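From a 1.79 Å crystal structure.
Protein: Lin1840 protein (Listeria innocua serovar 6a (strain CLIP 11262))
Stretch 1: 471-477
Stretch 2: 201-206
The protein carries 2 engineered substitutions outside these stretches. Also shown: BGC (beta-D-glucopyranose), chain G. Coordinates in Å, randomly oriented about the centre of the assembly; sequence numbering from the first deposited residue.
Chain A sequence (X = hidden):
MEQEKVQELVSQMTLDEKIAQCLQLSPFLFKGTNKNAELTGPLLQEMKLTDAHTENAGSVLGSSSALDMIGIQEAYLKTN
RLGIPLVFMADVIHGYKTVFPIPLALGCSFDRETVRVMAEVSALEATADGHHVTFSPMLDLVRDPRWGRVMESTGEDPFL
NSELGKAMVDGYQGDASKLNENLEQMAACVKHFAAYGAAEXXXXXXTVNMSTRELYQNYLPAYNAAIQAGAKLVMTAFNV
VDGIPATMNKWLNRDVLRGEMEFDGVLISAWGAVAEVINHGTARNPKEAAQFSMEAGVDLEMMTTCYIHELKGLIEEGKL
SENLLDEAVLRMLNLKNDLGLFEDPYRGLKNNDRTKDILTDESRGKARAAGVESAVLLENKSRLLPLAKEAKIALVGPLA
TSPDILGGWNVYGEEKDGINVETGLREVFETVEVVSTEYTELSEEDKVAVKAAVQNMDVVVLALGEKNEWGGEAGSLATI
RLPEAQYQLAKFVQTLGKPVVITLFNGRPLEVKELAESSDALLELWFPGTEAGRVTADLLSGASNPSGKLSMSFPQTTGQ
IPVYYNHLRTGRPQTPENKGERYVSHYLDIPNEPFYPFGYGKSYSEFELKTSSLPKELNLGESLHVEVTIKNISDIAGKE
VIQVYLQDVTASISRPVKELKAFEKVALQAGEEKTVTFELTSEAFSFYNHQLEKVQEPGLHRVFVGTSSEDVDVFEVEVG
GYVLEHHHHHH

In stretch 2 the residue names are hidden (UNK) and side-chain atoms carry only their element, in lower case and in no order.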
# COMPACT_ATOMS: atom_id res chain seq x y z
N GLY A 471 5.50 -2.72 -19.63
CA GLY A 471 6.10 -3.20 -18.40
C GLY A 471 7.60 -3.00 -18.46
O GLY A 471 8.11 -2.21 -19.27
N GLY A 472 8.29 -3.69 -17.60
CA GLY A 472 9.70 -3.45 -17.39
C GLY A 472 9.95 -2.18 -16.60
O GLY A 472 9.06 -1.63 -15.95
N GLU A 473 11.20 -1.72 -16.58
CA GLU A 473 11.49 -0.53 -15.84
C GLU A 473 10.71 0.74 -16.34
O GLU A 473 10.68 1.03 -17.54
CB GLU A 473 12.98 -0.25 -15.81
CG GLU A 473 13.38 1.02 -15.03
CD GLU A 473 14.90 1.31 -15.07
OE1 GLU A 473 15.66 0.43 -15.60
OE2 GLU A 473 15.33 2.41 -14.61
N ALA A 474 10.07 1.47 -15.41
CA ALA A 474 9.34 2.70 -15.73
C ALA A 474 8.18 2.43 -16.68
O ALA A 474 7.78 3.29 -17.50
CB ALA A 474 10.27 3.80 -16.25
N GLY A 475 7.61 1.26 -16.52
CA GLY A 475 6.38 0.82 -17.18
C GLY A 475 5.28 0.53 -16.15
O GLY A 475 4.80 -0.59 -16.03
N SER A 476 4.93 1.52 -15.35
CA SER A 476 3.90 1.36 -14.34
C SER A 476 2.54 1.64 -14.96
O SER A 476 2.37 2.73 -15.62
CB SER A 476 4.14 2.39 -13.21
OG SER A 476 5.26 2.03 -12.39
N LEU A 477 1.57 0.81 -14.59
CA LEU A 477 0.21 0.99 -14.99
C LEU A 477 -0.66 1.14 -13.80
O LEU A 477 -0.75 0.22 -12.99
CB LEU A 477 -0.33 -0.18 -15.78
CG LEU A 477 0.05 -0.49 -17.16
CD1 LEU A 477 -0.79 -1.68 -17.67
CD2 LEU A 477 -0.21 0.78 -17.96
N UNK A 201 2.09 2.46 -4.55
CA UNK A 201 1.10 2.62 -5.59
C UNK A 201 1.56 2.06 -6.94
O UNK A 201 1.07 2.48 -7.94
c UNK A 201 0.67 4.09 -5.73
N UNK A 202 2.55 1.14 -6.95
CA UNK A 202 3.03 0.56 -8.17
C UNK A 202 3.87 1.52 -9.02
O UNK A 202 4.24 1.20 -10.09
N UNK A 203 4.19 2.70 -8.47
CA UNK A 203 4.76 3.78 -9.25
C UNK A 203 6.30 3.64 -9.28
O UNK A 203 6.95 3.46 -8.28
c UNK A 203 4.31 5.14 -8.61
c UNK A 203 4.89 6.40 -9.17
c UNK A 203 4.60 6.52 -10.68
c UNK A 203 4.35 7.62 -8.39
N UNK A 204 6.88 3.66 -10.46
CA UNK A 204 8.32 3.44 -10.56
C UNK A 204 9.14 4.38 -9.72
O UNK A 204 8.90 5.58 -9.63
c UNK A 204 10.25 1.56 -11.82
o UNK A 204 10.67 1.26 -10.64
c UNK A 204 8.78 3.49 -12.03
o UNK A 204 9.90 0.64 -12.61
c UNK A 204 10.14 2.99 -12.22
N UNK A 205 10.13 3.80 -9.06
CA UNK A 205 11.12 4.49 -8.19
C UNK A 205 10.53 5.03 -6.95
O UNK A 205 11.24 5.74 -6.21
c UNK A 205 13.10 4.66 -12.93
c UNK A 205 13.65 3.97 -11.89
c UNK A 205 11.80 5.94 -11.41
o UNK A 205 13.55 4.31 -14.16
c UNK A 205 13.26 4.27 -10.60
c UNK A 205 11.90 5.60 -8.92
c UNK A 205 12.14 5.62 -12.73
c UNK A 205 12.34 5.27 -10.35
N UNK A 206 9.23 4.83 -6.73
CA UNK A 206 8.53 5.51 -5.64
C UNK A 206 8.87 4.94 -4.25
O UNK A 206 9.47 3.85 -4.12
c UNK A 206 7.01 5.45 -5.87
n UNK A 206 4.96 6.23 -4.93
o UNK A 206 6.78 7.54 -4.66
c UNK A 206 6.25 6.50 -5.10
C2 BGC G . 18.68 4.83 -18.71
C3 BGC G . 18.46 4.75 -17.16
C4 BGC G . 18.00 3.32 -16.68
C5 BGC G . 19.00 2.31 -17.30
C6 BGC G . 18.61 0.94 -16.86
C1 BGC G . 19.68 3.78 -19.07
O1 BGC G . 20.00 3.86 -20.48
O2 BGC G . 19.16 6.11 -19.11
O3 BGC G . 17.51 5.76 -16.76
O4 BGC G . 17.86 3.21 -15.21
O5 BGC G . 19.15 2.51 -18.74
O6 BGC G . 17.35 0.64 -17.47
O HOH W 1 7.23 0.29 -13.50

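Position 201 carries a single side-chain carbon, the CB, and nothing beyond it. It lies out of reach of stretch 1. One carbon alone defines alanine, so this is A201. Its phi is positive, at 61°.

Position 202 has no side-chain atoms at all. Its backbone O accepts a hydrogen bond from S476 OG, and the distance from S476 OG to the O of 202 is 2.6 Å. Phi is 73° and psi 8°, a region that by itself favours glycine. The absence of a CB settles the name: G202.

Position 203 has four side-chain carbons, with the chain forking at the second. No other element is present. The CA-to-CB bond points away from stretch 1, and the contact is made by the backbone: S476 OG lies 3.6 Å from the CA of 203. A four-carbon chain forked at its second carbon is leucine, L203. Its chi1 is t and its chi2 p. L203 also opens a type II beta turn that runs to position 206.

Position 204 has three side-chain carbons, and the third carries two oxygens. CA-to-CB points toward stretch 1. One of the oxygens sits 2.9 Å from A474 N; the other lies 3.0 Å from the backbone N of 205. Three carbons ending in a carboxylate make this glutamate, E204. The A474 N to E204 OE1 hydrogen bond is nearly straight, at 172°. OE2 accepts from the N of 205, and it is also bonded elsewhere in the structure.

Position 205 has one carbon followed by a six-carbon ring bearing one oxygen. CA-to-CB points sideways, but the end of the side chain comes nearer. The oxygen borne by the ring lies 2.6 Å from E473 OE2, which approaches the ring edge near its plane. A hydroxylated six-membered ring on one carbon is tyrosine, Y205. Y205 OH donates the hydrogen bond to E473 OE2. A474 CB adds an apolar contact with Y205 CE2 at 4.4 Å.

Position 206 has two side-chain carbons, the second carrying one oxygen and one nitrogen. It does not touch stretch 1. This short amide is asparagine, N206. Its backbone N donates to L203 O at 3.1 Å and closes the turn.

The contact joins two loops far apart in sequence, and it is mainly polar. S476 OG is a relay: it donates to G202 O and accepts from E204 N at 3.0 Å, the latter bond weak. Water 1 adds a bridge, its O donating to E204 OE1 at 2.8 Å and to S476 OG at 2.9 Å. E204 OE1 therefore meets both the stretch 1 backbone and this water. At the other end, Y205 holds the E473 carboxylate. That same carboxylate accepts from the glucose, with BGC O4 2.7 Å from E473 OE2 and BGC O6 2.5 Å from E473 OE1. Y205 and the sugar thus share OE2, and the contact between the loops reaches the bound glucose.

Stretch 2 (201-206) AGLEYN
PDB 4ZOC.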